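Local structure of extracellular serine protease (Aeromonas sobria, 3WQB) at residues Asn29-Gln34 / Asn314-Asn319; Trp60-Thr65 / Lys421-Ala426; Asp197-Gln202 / Ala210-Ala215; Arg391-Leu396 / Thr552-Gly557. The protein preferentially cleaves peptide bonds that follow two basic residues, one of them lysine, as a secreted, calcium-binding serine protease of the furin subfamily and a probable virulence factor. The protein carries 1 engineered substitution. All coordinates share one frame; numbering follows the deposited sequence.

Overall arrangement
The chain first reaches 29-34, at the N-terminal calcium site, and then the short helix 60-64; both wait several hundred residues for their partners. Contact 3 opens and closes within about twenty residues, between helix 191-205 and strand 211-215, inside the spans of both contact 1 and contact 2. Contact 1 closes when 314-319 arrives, bringing two calcium-binding loop regions together; contact 2, already open, crosses it. Strand 391-396 then opens contact 4 before contact 2 closes, so these two cross as well. Helix 419-426, lying against helix 335-352, closes contact 2 on the early helix 60-64. Contact 4 closes last, at 552-557, joining protease domain and P-domain across the chain's centre from contacts 1 and 2.

Contact 1. Residues Asn29-Gln34 / Asn314-Asn319; sequences NPLQDQ and NRLHGN. With CA (calcium ion), chain C.
NH2 of Arg315 has two partners: it forms a salt bridge with Asp44 and gives a weak hydrogen bond, 3.4 Å long, to a water oxygen lying in the guanidinium plane. The same water accepts from NE2 of Gln34 at 3.1 Å, so it bridges two side chains that cross at about a right angle, their amide and guanidinium planes turned 49° apart. Gly45 N donates to the other end of the Gln34 amide, and Ser47 O takes Arg315 NH1, so the loop around these residues fixes both polar ends. Deeper in, Leu31 and Leu316 meet tip to tip, with CD2 of Leu31 3.9 Å from CD1 of Leu316; Tyr328 packs against both. CG of Leu316 lies anti to its backbone N (chi1 179°), which carries the two methyls, CD1 and CD2, out to Leu31. Two type I turns present the leucines. In one, Asn29 ND2 donates almost straight to Gln32 OE1 (2.9 Å, 168°), with the acceptor in the amide plane, which helps fix the amide rotation. That leaves OD1 of Asn29 directed at calcium, 2.4 Å away, in the site completed by Asp87, Val126, Asn128, Ile130 and Thr132.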
loop_
_atom_site.group_PDB
_atom_site.type_symbol
_atom_site.label_atom_id
_atom_site.label_comp_id
_atom_site.label_asym_id
_atom_site.label_seq_id
_atom_site.Cartn_x
_atom_site.Cartn_y
_atom_site.Cartn_z
ATOM N N ASN A 29 1.890 0.888 31.294
ATOM C CA ASN A 29 3.033 1.046 30.402
ATOM C C ASN A 29 3.514 2.487 30.483
ATOM O O ASN A 29 2.754 3.405 30.185
ATOM C CB ASN A 29 2.636 0.686 28.970
ATOM C CG ASN A 29 2.008 -0.687 28.879
ATOM O OD1 ASN A 29 2.711 -1.688 28.747
ATOM N ND2 ASN A 29 0.675 -0.745 28.951
ATOM N N PRO A 30 4.768 2.703 30.914
ATOM C CA PRO A 30 5.197 4.074 31.199
ATOM C C PRO A 30 5.140 5.056 30.029
ATOM O O PRO A 30 5.025 6.256 30.250
ATOM C CB PRO A 30 6.634 3.898 31.717
ATOM C CG PRO A 30 6.636 2.514 32.294
ATOM C CD PRO A 30 5.780 1.720 31.333
ATOM N N LEU A 31 5.189 4.558 28.793
ATOM C CA LEU A 31 5.187 5.451 27.636
ATOM C C LEU A 31 3.823 5.611 26.969
ATOM O O LEU A 31 3.697 6.350 25.981
ATOM C CB LEU A 31 6.220 5.000 26.593
ATOM C CG LEU A 31 7.658 4.814 27.073
ATOM C CD1 LEU A 31 8.483 4.262 25.923
ATOM C CD2 LEU A 31 8.253 6.119 27.581
ATOM N N GLN A 32 2.795 4.942 27.489
ATOM C CA GLN A 32 1.511 4.933 26.772
ATOM C C GLN A 32 0.845 6.298 26.667
ATOM O O GLN A 32 0.115 6.558 25.712
ATOM C CB GLN A 32 0.552 3.875 27.322
ATOM C CG GLN A 32 -0.062 4.163 28.686
ATOM C CD GLN A 32 -0.971 3.039 29.115
ATOM O OE1 GLN A 32 -0.527 1.906 29.289
ATOM N NE2 GLN A 32 -2.258 3.335 29.265
ATOM N N ASP A 33 1.103 7.176 27.627
ATOM C CA ASP A 33 0.543 8.524 27.554
ATOM C C ASP A 33 1.206 9.395 26.492
ATOM O O ASP A 33 0.726 10.488 26.209
ATOM C CB ASP A 33 0.535 9.209 28.929
ATOM C CG ASP A 33 -0.473 8.587 29.879
ATOM O OD1 ASP A 33 -1.580 8.212 29.427
ATOM O OD2 ASP A 33 -0.159 8.476 31.083
ATOM N N GLN A 34 2.296 8.899 25.901
ATOM C CA GLN A 34 2.930 9.580 24.774
ATOM C C GLN A 34 2.658 8.909 23.425
ATOM O O GLN A 34 3.198 9.325 22.393
ATOM C CB GLN A 34 4.424 9.800 25.038
ATOM C CG GLN A 34 4.671 10.902 26.065
ATOM C CD GLN A 34 4.526 12.296 25.497
ATOM O OE1 GLN A 34 3.696 12.545 24.622
ATOM N NE2 GLN A 34 5.349 13.213 25.978
ATOM N N ASN A 314 14.118 13.916 19.104
ATOM C CA ASN A 314 13.076 13.316 19.923
ATOM C C ASN A 314 13.609 13.033 21.329
ATOM O O ASN A 314 14.648 12.390 21.476
ATOM C CB ASN A 314 12.524 12.052 19.281
ATOM C CG ASN A 314 11.349 11.511 20.042
ATOM O OD1 ASN A 314 11.514 10.840 21.065
ATOM N ND2 ASN A 314 10.144 11.848 19.590
ATOM N N ARG A 315 12.907 13.521 22.351
ATOM C CA ARG A 315 13.449 13.456 23.717
ATOM C C ARG A 315 13.530 12.054 24.320
ATOM O O ARG A 315 14.237 11.848 25.313
ATOM C CB ARG A 315 12.684 14.385 24.667
ATOM C CG ARG A 315 12.675 15.848 24.242
ATOM C CD ARG A 315 12.069 16.754 25.327
ATOM N NE ARG A 315 10.781 16.254 25.819
ATOM C CZ ARG A 315 9.603 16.448 25.222
ATOM N NH1 ARG A 315 9.516 17.166 24.109
ATOM N NH2 ARG A 315 8.501 15.931 25.747
ATOM N N LEU A 316 12.822 11.089 23.737
ATOM C CA LEU A 316 12.878 9.727 24.238
ATOM C C LEU A 316 14.221 9.065 23.939
ATOM O O LEU A 316 14.619 8.130 24.630
ATOM C CB LEU A 316 11.727 8.905 23.649
ATOM C CG LEU A 316 11.603 7.421 24.021
ATOM C CD1 LEU A 316 11.404 7.258 25.516
ATOM C CD2 LEU A 316 10.467 6.775 23.256
ATOM N N HIS A 317 14.903 9.536 22.902
ATOM C CA HIS A 317 16.126 8.881 22.428
ATOM C C HIS A 317 17.332 9.221 23.288
ATOM O O HIS A 317 17.470 10.349 23.745
ATOM C CB HIS A 317 16.391 9.263 20.972
ATOM C CG HIS A 317 15.405 8.678 20.001
ATOM N ND1 HIS A 317 15.804 8.101 18.817
ATOM C CD2 HIS A 317 14.051 8.592 20.027
ATOM C CE1 HIS A 317 14.740 7.679 18.154
ATOM N NE2 HIS A 317 13.664 7.967 18.865
ATOM N N GLY A 318 18.191 8.228 23.510
ATOM C CA GLY A 318 19.402 8.409 24.321
ATOM C C GLY A 318 19.101 9.053 25.657
ATOM O O GLY A 318 19.827 9.954 26.110
ATOM N N ASN A 319 18.024 8.583 26.279
ATOM C CA ASN A 319 17.492 9.144 27.510
ATOM C C ASN A 319 17.547 8.094 28.609
ATOM O O ASN A 319 16.724 7.180 28.646
ATOM C CB ASN A 319 16.055 9.626 27.272
ATOM C CG ASN A 319 15.481 10.377 28.457
ATOM O OD1 ASN A 319 15.708 10.014 29.612
ATOM N ND2 ASN A 319 14.705 11.414 28.173
HETATM CA CA CA C . 4.474 -2.598 27.409
HETATM O O HOH W 1 7.438 13.862 28.239
#

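Contact 2. Residues Trp60-Thr65 / Lys421-Ala426; sequences WWAHRT and KALELA
Leu423 reaches from one helix to another and is met there by Trp61 and Ala62, a small worked example of helix-to-helix packing in a subtilisin-like domain. The short helix 60-64 lies early in the chain, whereas helix 419-426 comes some 350 residues later, and the two are joined by apolar side chains. CD1 of Leu423 does most of the work. It presses on CB of Ala62 at 3.6 Å and also lies 4.0 Å from CZ3 of Trp61, so one methyl touches both residues. CB of Leu423 approaches the same CZ3 atom at 4.0 Å. The leucine and the indole cross obliquely, and it is the six-membered half of the indole, at CE3 and CZ3, that receives the leucine. With CG anti to the backbone N (chi1 -177°), Trp61 puts its six-membered ring where CB and CD1 of Leu423 meet it. Leu423 itself is backed by Leu349 and Ala352 of helix 335-352, which places the contact against a long helix of the domain. A polar link supports the apolar one: OD1 of Asn420, on the later helix, accepts a hydrogen bond from Trp61 N and a weak one from Ala62 N, tying the backbone of the first helix to the second. The indole also has a partner within its own segment. Thr65 OG1 donates to Trp61 O at 2.9 Å, and CG2 of Thr65 lies over the centre of one indole face, 3.7 Å above the ring plane.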
loop_
_atom_site.group_PDB
_atom_site.type_symbol
_atom_site.label_atom_id
_atom_site.label_comp_id
_atom_site.label_asym_id
_atom_site.label_seq_id
_atom_site.Cartn_x
_atom_site.Cartn_y
_atom_site.Cartn_z
ATOM N N TRP A 60 -10.322 3.899 22.861
ATOM C CA TRP A 60 -10.327 3.851 24.327
ATOM C C TRP A 60 -11.415 2.935 24.917
ATOM O O TRP A 60 -11.197 2.298 25.942
ATOM C CB TRP A 60 -10.403 5.261 24.907
ATOM C CG TRP A 60 -11.657 6.011 24.579
ATOM C CD1 TRP A 60 -11.842 6.901 23.561
ATOM C CD2 TRP A 60 -12.902 5.946 25.291
ATOM N NE1 TRP A 60 -13.128 7.393 23.589
ATOM C CE2 TRP A 60 -13.799 6.821 24.639
ATOM C CE3 TRP A 60 -13.349 5.223 26.409
ATOM C CZ2 TRP A 60 -15.113 7.005 25.076
ATOM C CZ3 TRP A 60 -14.663 5.402 26.838
ATOM C CH2 TRP A 60 -15.528 6.281 26.170
ATOM N N TRP A 61 -12.578 2.872 24.274
ATOM C CA TRP A 61 -13.676 2.061 24.774
ATOM C C TRP A 61 -13.402 0.586 24.540
ATOM O O TRP A 61 -13.743 -0.240 25.378
ATOM C CB TRP A 61 -15.001 2.521 24.167
ATOM C CG TRP A 61 -16.229 1.808 24.659
ATOM C CD1 TRP A 61 -17.065 2.202 25.672
ATOM C CD2 TRP A 61 -16.787 0.600 24.124
ATOM N NE1 TRP A 61 -18.102 1.302 25.802
ATOM C CE2 TRP A 61 -17.958 0.315 24.863
ATOM C CE3 TRP A 61 -16.405 -0.274 23.094
ATOM C CZ2 TRP A 61 -18.747 -0.815 24.611
ATOM C CZ3 TRP A 61 -17.194 -1.391 22.837
ATOM C CH2 TRP A 61 -18.355 -1.648 23.589
ATOM N N ALA A 62 -12.766 0.245 23.418
ATOM C CA ALA A 62 -12.269 -1.118 23.247
ATOM C C ALA A 62 -11.337 -1.503 24.403
ATOM O O ALA A 62 -11.519 -2.538 25.045
ATOM C CB ALA A 62 -11.575 -1.284 21.911
ATOM N N HIS A 63 -10.366 -0.648 24.692
ATOM C CA HIS A 63 -9.427 -0.934 25.761
ATOM C C HIS A 63 -10.100 -1.020 27.130
ATOM O O HIS A 63 -9.771 -1.908 27.909
ATOM C CB HIS A 63 -8.279 0.075 25.755
ATOM C CG HIS A 63 -7.239 -0.218 24.719
ATOM N ND1 HIS A 63 -5.913 0.122 24.882
ATOM C CD2 HIS A 63 -7.324 -0.838 23.516
ATOM C CE1 HIS A 63 -5.229 -0.264 23.821
ATOM N NE2 HIS A 63 -6.061 -0.846 22.975
ATOM N N ARG A 64 -11.055 -0.129 27.411
ATOM C CA ARG A 64 -11.743 -0.139 28.698
ATOM C C ARG A 64 -12.724 -1.298 28.835
ATOM O O ARG A 64 -13.152 -1.591 29.941
ATOM C CB ARG A 64 -12.468 1.189 28.954
ATOM C CG ARG A 64 -11.544 2.371 29.197
ATOM C CD ARG A 64 -12.296 3.574 29.735
ATOM N NE ARG A 64 -12.659 3.384 31.139
ATOM C CZ ARG A 64 -13.431 4.202 31.849
ATOM N NH1 ARG A 64 -13.943 5.298 31.305
ATOM N NH2 ARG A 64 -13.692 3.916 33.119
ATOM N N THR A 65 -13.095 -1.947 27.735
ATOM C CA THR A 65 -13.994 -3.111 27.817
ATOM C C THR A 65 -13.292 -4.441 27.526
ATOM O O THR A 65 -13.949 -5.469 27.364
ATOM C CB THR A 65 -15.235 -2.975 26.894
ATOM O OG1 THR A 65 -14.813 -2.888 25.528
ATOM C CG2 THR A 65 -16.093 -1.749 27.258
ATOM N N LYS A 421 -16.591 3.379 17.434
ATOM C CA LYS A 421 -17.813 3.442 16.632
ATOM C C LYS A 421 -17.968 2.191 15.768
ATOM O O LYS A 421 -19.076 1.681 15.607
ATOM C CB LYS A 421 -17.861 4.713 15.786
ATOM C CG LYS A 421 -19.204 4.962 15.112
ATOM C CD LYS A 421 -19.234 6.315 14.427
ATOM C CE LYS A 421 -20.533 6.477 13.654
ATOM N NZ LYS A 421 -20.627 7.818 13.030
ATOM N N ALA A 422 -16.856 1.669 15.248
ATOM C CA ALA A 422 -16.905 0.412 14.513
ATOM C C ALA A 422 -17.460 -0.701 15.394
ATOM O O ALA A 422 -18.270 -1.510 14.946
ATOM C CB ALA A 422 -15.522 0.047 13.961
ATOM N N LEU A 423 -17.031 -0.730 16.655
ATOM C CA LEU A 423 -17.544 -1.720 17.609
ATOM C C LEU A 423 -19.016 -1.521 17.947
ATOM O O LEU A 423 -19.740 -2.493 18.126
ATOM C CB LEU A 423 -16.708 -1.734 18.886
ATOM C CG LEU A 423 -15.313 -2.339 18.743
ATOM C CD1 LEU A 423 -14.466 -1.963 19.948
ATOM C CD2 LEU A 423 -15.396 -3.844 18.586
ATOM N N GLU A 424 -19.453 -0.271 18.045
ATOM C CA GLU A 424 -20.872 0.027 18.234
ATOM C C GLU A 424 -21.701 -0.516 17.072
ATOM O O GLU A 424 -22.741 -1.138 17.271
ATOM C CB GLU A 424 -21.082 1.534 18.370
ATOM C CG GLU A 424 -22.502 1.946 18.692
ATOM C CD GLU A 424 -22.612 3.434 18.908
ATOM O OE1 GLU A 424 -22.681 4.174 17.908
ATOM O OE2 GLU A 424 -22.609 3.866 20.078
ATOM N N LEU A 425 -21.225 -0.307 15.853
ATOM C CA LEU A 425 -21.952 -0.780 14.685
ATOM C C LEU A 425 -21.901 -2.302 14.592
ATOM O O LEU A 425 -22.867 -2.937 14.169
ATOM C CB LEU A 425 -21.406 -0.143 13.403
ATOM C CG LEU A 425 -21.579 1.363 13.176
ATOM C CD1 LEU A 425 -21.075 1.750 11.797
ATOM C CD2 LEU A 425 -23.032 1.782 13.344
ATOM N N ALA A 426 -20.781 -2.886 15.012
ATOM C CA ALA A 426 -20.583 -4.334 14.905
ATOM C C ALA A 426 -21.595 -5.139 15.706
ATOM O O ALA A 426 -21.981 -6.231 15.294
ATOM C CB ALA A 426 -19.162 -4.713 15.308
#

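Contact 3. Residues Asp197-Gln202 / Ala210-Ala215; sequences DRLFEQ and AAYIKA
Phe200 and Tyr212 lie face to face, their ring centroids 3.8 Å apart and their planes only 9° from parallel. With CG anti to the carbonyl carbon in both (Phe200 chi1 -75°), the rings meet. They are offset: CE2 of Tyr212 stands over the centre of the phenylalanine ring, and CG of Phe200 over the centre of the tyrosine ring. The closest atoms are CE2 of Phe200 and CD2 of Tyr212, at 3.4 Å. CB of Phe200 adds a CH-pi contact, 4.1 Å from the Tyr212 centroid and 19° off the ring normal, so the base of one side chain shares the face that its ring covers. Around this pair, a second shell sets the tyrosine. The hydroxyl of the buried Tyr212 is hydrogen-bonded to Leu162 O, which probably helps to hold the ring in place, and Phe174 also stacks with it. Gln176 and Asn255 touch both aromatic residues from the adjoining strands, while Asn252 and Trp254 lie against Phe200. Further out, the pair joins the last two elements of the beta-alpha-beta unit formed by strand 173-179, helix 191-205 and strand 211-215. Helix 191-205 thus packs onto the central parallel sheet, in which strand 211-215 runs between strands 173-179 and 255-261.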
loop_
_atom_site.group_PDB
_atom_site.type_symbol
_atom_site.label_atom_id
_atom_site.label_comp_id
_atom_site.label_asym_id
_atom_site.label_seq_id
_atom_site.Cartn_x
_atom_site.Cartn_y
_atom_site.Cartn_z
ATOM N N ASP A 197 -2.014 -12.386 -6.054
ATOM C CA ASP A 197 -3.424 -11.996 -6.021
ATOM C C ASP A 197 -4.325 -13.196 -5.754
ATOM O O ASP A 197 -5.270 -13.092 -4.974
ATOM C CB ASP A 197 -3.846 -11.310 -7.318
ATOM C CG ASP A 197 -3.366 -9.867 -7.413
ATOM O OD1 ASP A 197 -2.692 -9.363 -6.482
ATOM O OD2 ASP A 197 -3.678 -9.226 -8.439
ATOM N N ARG A 198 -4.010 -14.335 -6.371
ATOM C CA ARG A 198 -4.811 -15.543 -6.172
ATOM C C ARG A 198 -4.694 -16.031 -4.732
ATOM O O ARG A 198 -5.687 -16.463 -4.128
ATOM C CB ARG A 198 -4.397 -16.629 -7.165
ATOM C CG ARG A 198 -4.823 -16.323 -8.592
ATOM C CD ARG A 198 -4.151 -17.239 -9.588
ATOM N NE ARG A 198 -4.425 -16.828 -10.960
ATOM C CZ ARG A 198 -4.011 -17.493 -12.034
ATOM N NH1 ARG A 198 -3.300 -18.605 -11.902
ATOM N NH2 ARG A 198 -4.306 -17.038 -13.244
ATOM N N LEU A 199 -3.485 -15.959 -4.178
ATOM C CA LEU A 199 -3.283 -16.326 -2.783
ATOM C C LEU A 199 -4.086 -15.408 -1.858
ATOM O O LEU A 199 -4.745 -15.869 -0.920
ATOM C CB LEU A 199 -1.798 -16.260 -2.421
ATOM C CG LEU A 199 -1.440 -16.489 -0.953
ATOM C CD1 LEU A 199 -1.826 -17.897 -0.504
ATOM C CD2 LEU A 199 0.039 -16.209 -0.712
ATOM N N PHE A 200 -4.007 -14.103 -2.108
ATOM C CA PHE A 200 -4.693 -13.140 -1.253
ATOM C C PHE A 200 -6.203 -13.368 -1.325
ATOM O O PHE A 200 -6.898 -13.224 -0.319
ATOM C CB PHE A 200 -4.386 -11.694 -1.663
ATOM C CG PHE A 200 -3.005 -11.170 -1.287
ATOM C CD1 PHE A 200 -1.868 -11.984 -1.200
ATOM C CD2 PHE A 200 -2.848 -9.802 -1.094
ATOM C CE1 PHE A 200 -0.621 -11.417 -0.889
ATOM C CE2 PHE A 200 -1.614 -9.241 -0.801
ATOM C CZ PHE A 200 -0.493 -10.038 -0.714
ATOM N N GLU A 201 -6.710 -13.694 -2.516
ATOM C CA GLU A 201 -8.138 -13.980 -2.678
ATOM C C GLU A 201 -8.538 -15.178 -1.825
ATOM O O GLU A 201 -9.527 -15.122 -1.087
ATOM C CB GLU A 201 -8.477 -14.222 -4.149
ATOM C CG GLU A 201 -9.925 -14.663 -4.359
ATOM C CD GLU A 201 -10.356 -14.719 -5.809
ATOM O OE1 GLU A 201 -9.556 -14.397 -6.712
ATOM O OE2 GLU A 201 -11.518 -15.104 -6.043
ATOM N N GLN A 202 -7.760 -16.254 -1.907
ATOM C CA GLN A 202 -8.091 -17.460 -1.152
ATOM C C GLN A 202 -8.036 -17.217 0.353
ATOM O O GLN A 202 -8.870 -17.705 1.110
ATOM C CB GLN A 202 -7.165 -18.595 -1.556
ATOM C CG GLN A 202 -7.467 -19.113 -2.935
ATOM C CD GLN A 202 -8.962 -19.415 -3.141
ATOM O OE1 GLN A 202 -9.608 -20.059 -2.299
ATOM N NE2 GLN A 202 -9.510 -18.965 -4.273
ATOM N N ALA A 210 -8.584 -13.683 6.209
ATOM C CA ALA A 210 -7.461 -12.796 6.516
ATOM C C ALA A 210 -7.571 -11.452 5.815
ATOM O O ALA A 210 -7.895 -11.377 4.631
ATOM C CB ALA A 210 -6.160 -13.472 6.153
ATOM N N ALA A 211 -7.303 -10.405 6.578
ATOM C CA ALA A 211 -7.258 -9.044 6.065
ATOM C C ALA A 211 -5.835 -8.626 5.716
ATOM O O ALA A 211 -4.964 -8.576 6.594
ATOM C CB ALA A 211 -7.829 -8.096 7.096
ATOM N N TYR A 212 -5.598 -8.382 4.430
ATOM C CA TYR A 212 -4.338 -7.793 3.963
ATOM C C TYR A 212 -4.416 -6.282 4.095
ATOM O O TYR A 212 -5.367 -5.679 3.601
ATOM C CB TYR A 212 -4.059 -8.207 2.505
ATOM C CG TYR A 212 -3.757 -9.676 2.392
ATOM C CD1 TYR A 212 -4.790 -10.618 2.301
ATOM C CD2 TYR A 212 -2.441 -10.134 2.399
ATOM C CE1 TYR A 212 -4.513 -11.980 2.231
ATOM C CE2 TYR A 212 -2.151 -11.490 2.334
ATOM C CZ TYR A 212 -3.195 -12.411 2.247
ATOM O OH TYR A 212 -2.923 -13.753 2.163
ATOM N N ILE A 213 -3.436 -5.696 4.787
ATOM C CA ILE A 213 -3.356 -4.251 5.015
ATOM C C ILE A 213 -2.093 -3.742 4.342
ATOM O O ILE A 213 -1.042 -4.396 4.423
ATOM C CB ILE A 213 -3.319 -3.926 6.533
ATOM C CG1 ILE A 213 -4.292 -4.830 7.327
ATOM C CG2 ILE A 213 -3.545 -2.439 6.773
ATOM C CD1 ILE A 213 -5.772 -4.652 7.002
ATOM N N LYS A 214 -2.186 -2.591 3.678
ATOM C CA LYS A 214 -1.163 -2.181 2.739
ATOM C C LYS A 214 -0.884 -0.678 2.792
ATOM O O LYS A 214 -1.806 0.135 2.707
ATOM C CB LYS A 214 -1.611 -2.585 1.329
ATOM C CG LYS A 214 -0.637 -2.263 0.201
ATOM C CD LYS A 214 0.690 -3.011 0.354
ATOM C CE LYS A 214 1.482 -2.991 -0.933
ATOM N NZ LYS A 214 1.938 -1.608 -1.288
ATOM N N ALA A 215 0.392 -0.311 2.935
ATOM C CA ALA A 215 0.798 1.096 2.945
ATOM C C ALA A 215 0.566 1.747 1.586
ATOM O O ALA A 215 0.927 1.178 0.550
ATOM C CB ALA A 215 2.257 1.199 3.325
#

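Contact 4. Residues Arg391-Leu396 / Thr552-Gly557; sequences RDVKGL and TDVANG. With CA (calcium ion), chain D.
Arg391 sends its side chain toward Thr552 of the P-domain. From CB, 4.4 Å from CG1 of Val393, the chain runs extended through CG and then turns at the CG-CD bond (chi3 78°), so that the guanidinium folds back over its neighbour: CG1 of Val393 sits over the centre of one guanidinium face, 3.5 Å above the plane. At the tip, CG2 of Thr552 lies at the edge of the guanidinium, near its plane, 4.3 Å from NH1, and NH1 donates to a water in the guanidinium plane at 2.9 Å. Thr552 OG1 is also hydrogen-bonded to that water, at 2.9 Å, and NH1 has a further hydrogen bond with Tyr383 OH in the paired strand of the hairpin. Beside this polar bridge, CG2 of Val393 meets CG1 of Val554 at 4.1 Å, and Val381 and Tyr383 also touch Val554. Around Val554 the chain forms an Asx turn, in which Ala555 N donates almost straight to Asp553 OD1 (173°). Both carboxylate oxygens of Asp553 bind calcium, with OD2 at 2.5 Å, and Ala555 O joins them. A hairpin of the protease domain therefore packs beside the P-domain calcium site that Asp454, Asp488, Asn578 and Asn579 complete.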
loop_
_atom_site.group_PDB
_atom_site.type_symbol
_atom_site.label_atom_id
_atom_site.label_comp_id
_atom_site.label_asym_id
_atom_site.label_seq_id
_atom_site.Cartn_x
_atom_site.Cartn_y
_atom_site.Cartn_z
ATOM N N ARG A 391 -9.340 26.507 -19.164
ATOM C CA ARG A 391 -10.029 25.502 -18.368
ATOM C C ARG A 391 -9.463 25.417 -16.961
ATOM O O ARG A 391 -8.270 25.608 -16.753
ATOM C CB ARG A 391 -9.936 24.127 -19.034
ATOM C CG ARG A 391 -10.565 24.038 -20.421
ATOM C CD ARG A 391 -10.802 22.593 -20.816
ATOM N NE ARG A 391 -11.994 22.046 -20.172
ATOM C CZ ARG A 391 -12.143 20.778 -19.794
ATOM N NH1 ARG A 391 -11.165 19.896 -19.966
ATOM N NH2 ARG A 391 -13.273 20.393 -19.218
ATOM N N ASP A 392 -10.347 25.151 -16.008
ATOM C CA ASP A 392 -9.974 24.867 -14.632
ATOM C C ASP A 392 -10.639 23.555 -14.276
ATOM O O ASP A 392 -11.859 23.492 -14.095
ATOM C CB ASP A 392 -10.479 25.970 -13.702
ATOM C CG ASP A 392 -10.105 27.353 -14.178
ATOM O OD1 ASP A 392 -8.912 27.584 -14.459
ATOM O OD2 ASP A 392 -11.010 28.209 -14.267
ATOM N N VAL A 393 -9.841 22.497 -14.205
ATOM C CA VAL A 393 -10.402 21.168 -13.963
ATOM C C VAL A 393 -9.908 20.579 -12.659
ATOM O O VAL A 393 -8.788 20.833 -12.239
ATOM C CB VAL A 393 -10.123 20.187 -15.131
ATOM C CG1 VAL A 393 -10.730 20.720 -16.437
ATOM C CG2 VAL A 393 -8.641 19.909 -15.285
ATOM N N LYS A 394 -10.762 19.794 -12.015
ATOM C CA LYS A 394 -10.412 19.138 -10.767
ATOM C C LYS A 394 -9.382 18.031 -11.028
ATOM O O LYS A 394 -9.621 17.131 -11.840
ATOM C CB LYS A 394 -11.682 18.591 -10.124
ATOM C CG LYS A 394 -11.515 17.973 -8.756
ATOM C CD LYS A 394 -12.863 17.876 -8.046
ATOM C CE LYS A 394 -13.858 17.027 -8.817
ATOM N NZ LYS A 394 -15.218 17.142 -8.236
ATOM N N GLY A 395 -8.237 18.134 -10.354
ATOM C CA GLY A 395 -7.148 17.155 -10.457
ATOM C C GLY A 395 -7.136 16.178 -9.292
ATOM O O GLY A 395 -6.607 15.064 -9.407
ATOM N N LEU A 396 -7.691 16.616 -8.160
ATOM C CA LEU A 396 -7.864 15.772 -6.974
ATOM C C LEU A 396 -9.040 16.307 -6.181
ATOM O O LEU A 396 -9.135 17.491 -5.939
ATOM C CB LEU A 396 -6.610 15.753 -6.097
ATOM C CG LEU A 396 -6.615 14.725 -4.955
ATOM C CD1 LEU A 396 -6.341 13.336 -5.488
ATOM C CD2 LEU A 396 -5.605 15.094 -3.869
ATOM N N THR A 552 -7.999 12.994 -20.159
ATOM C CA THR A 552 -7.696 14.320 -20.705
ATOM C C THR A 552 -6.220 14.632 -20.532
ATOM O O THR A 552 -5.646 14.361 -19.480
ATOM C CB THR A 552 -8.491 15.430 -19.978
ATOM O OG1 THR A 552 -9.869 15.056 -19.863
ATOM C CG2 THR A 552 -8.417 16.730 -20.757
ATOM N N ASP A 553 -5.611 15.200 -21.571
ATOM C CA ASP A 553 -4.279 15.786 -21.472
ATOM C C ASP A 553 -4.467 17.230 -21.003
ATOM O O ASP A 553 -5.096 18.034 -21.689
ATOM C CB ASP A 553 -3.584 15.689 -22.845
ATOM C CG ASP A 553 -2.218 16.383 -22.894
ATOM O OD1 ASP A 553 -1.960 17.366 -22.161
ATOM O OD2 ASP A 553 -1.381 15.950 -23.708
ATOM N N VAL A 554 -3.954 17.538 -19.815
ATOM C CA VAL A 554 -4.257 18.806 -19.152
ATOM C C VAL A 554 -3.049 19.736 -19.011
ATOM O O VAL A 554 -3.031 20.595 -18.126
ATOM C CB VAL A 554 -4.920 18.590 -17.747
ATOM C CG1 VAL A 554 -6.244 17.832 -17.876
ATOM C CG2 VAL A 554 -3.961 17.890 -16.777
ATOM N N ALA A 555 -2.037 19.552 -19.855
ATOM C CA ALA A 555 -0.847 20.408 -19.768
ATOM C C ALA A 555 -0.042 20.447 -21.048
ATOM O O ALA A 555 0.194 19.412 -21.673
ATOM C CB ALA A 555 0.049 19.953 -18.620
ATOM N N ASN A 556 0.413 21.646 -21.412
ATOM C CA ASN A 556 1.390 21.774 -22.490
ATOM C C ASN A 556 2.663 22.509 -22.072
ATOM O O ASN A 556 3.590 22.659 -22.870
ATOM C CB ASN A 556 0.772 22.398 -23.753
ATOM C CG ASN A 556 0.194 23.782 -23.519
ATOM O OD1 ASN A 556 0.234 24.324 -22.416
ATOM N ND2 ASN A 556 -0.370 24.352 -24.574
ATOM N N GLY A 557 2.717 22.948 -20.818
ATOM C CA GLY A 557 3.906 23.636 -20.315
ATOM C C GLY A 557 4.998 22.643 -19.967
ATOM O O GLY A 557 4.712 21.488 -19.629
HETATM CA CA CA D . 0.354 17.654 -23.193
HETATM O O HOH W 2 -11.178 17.322 -18.728
#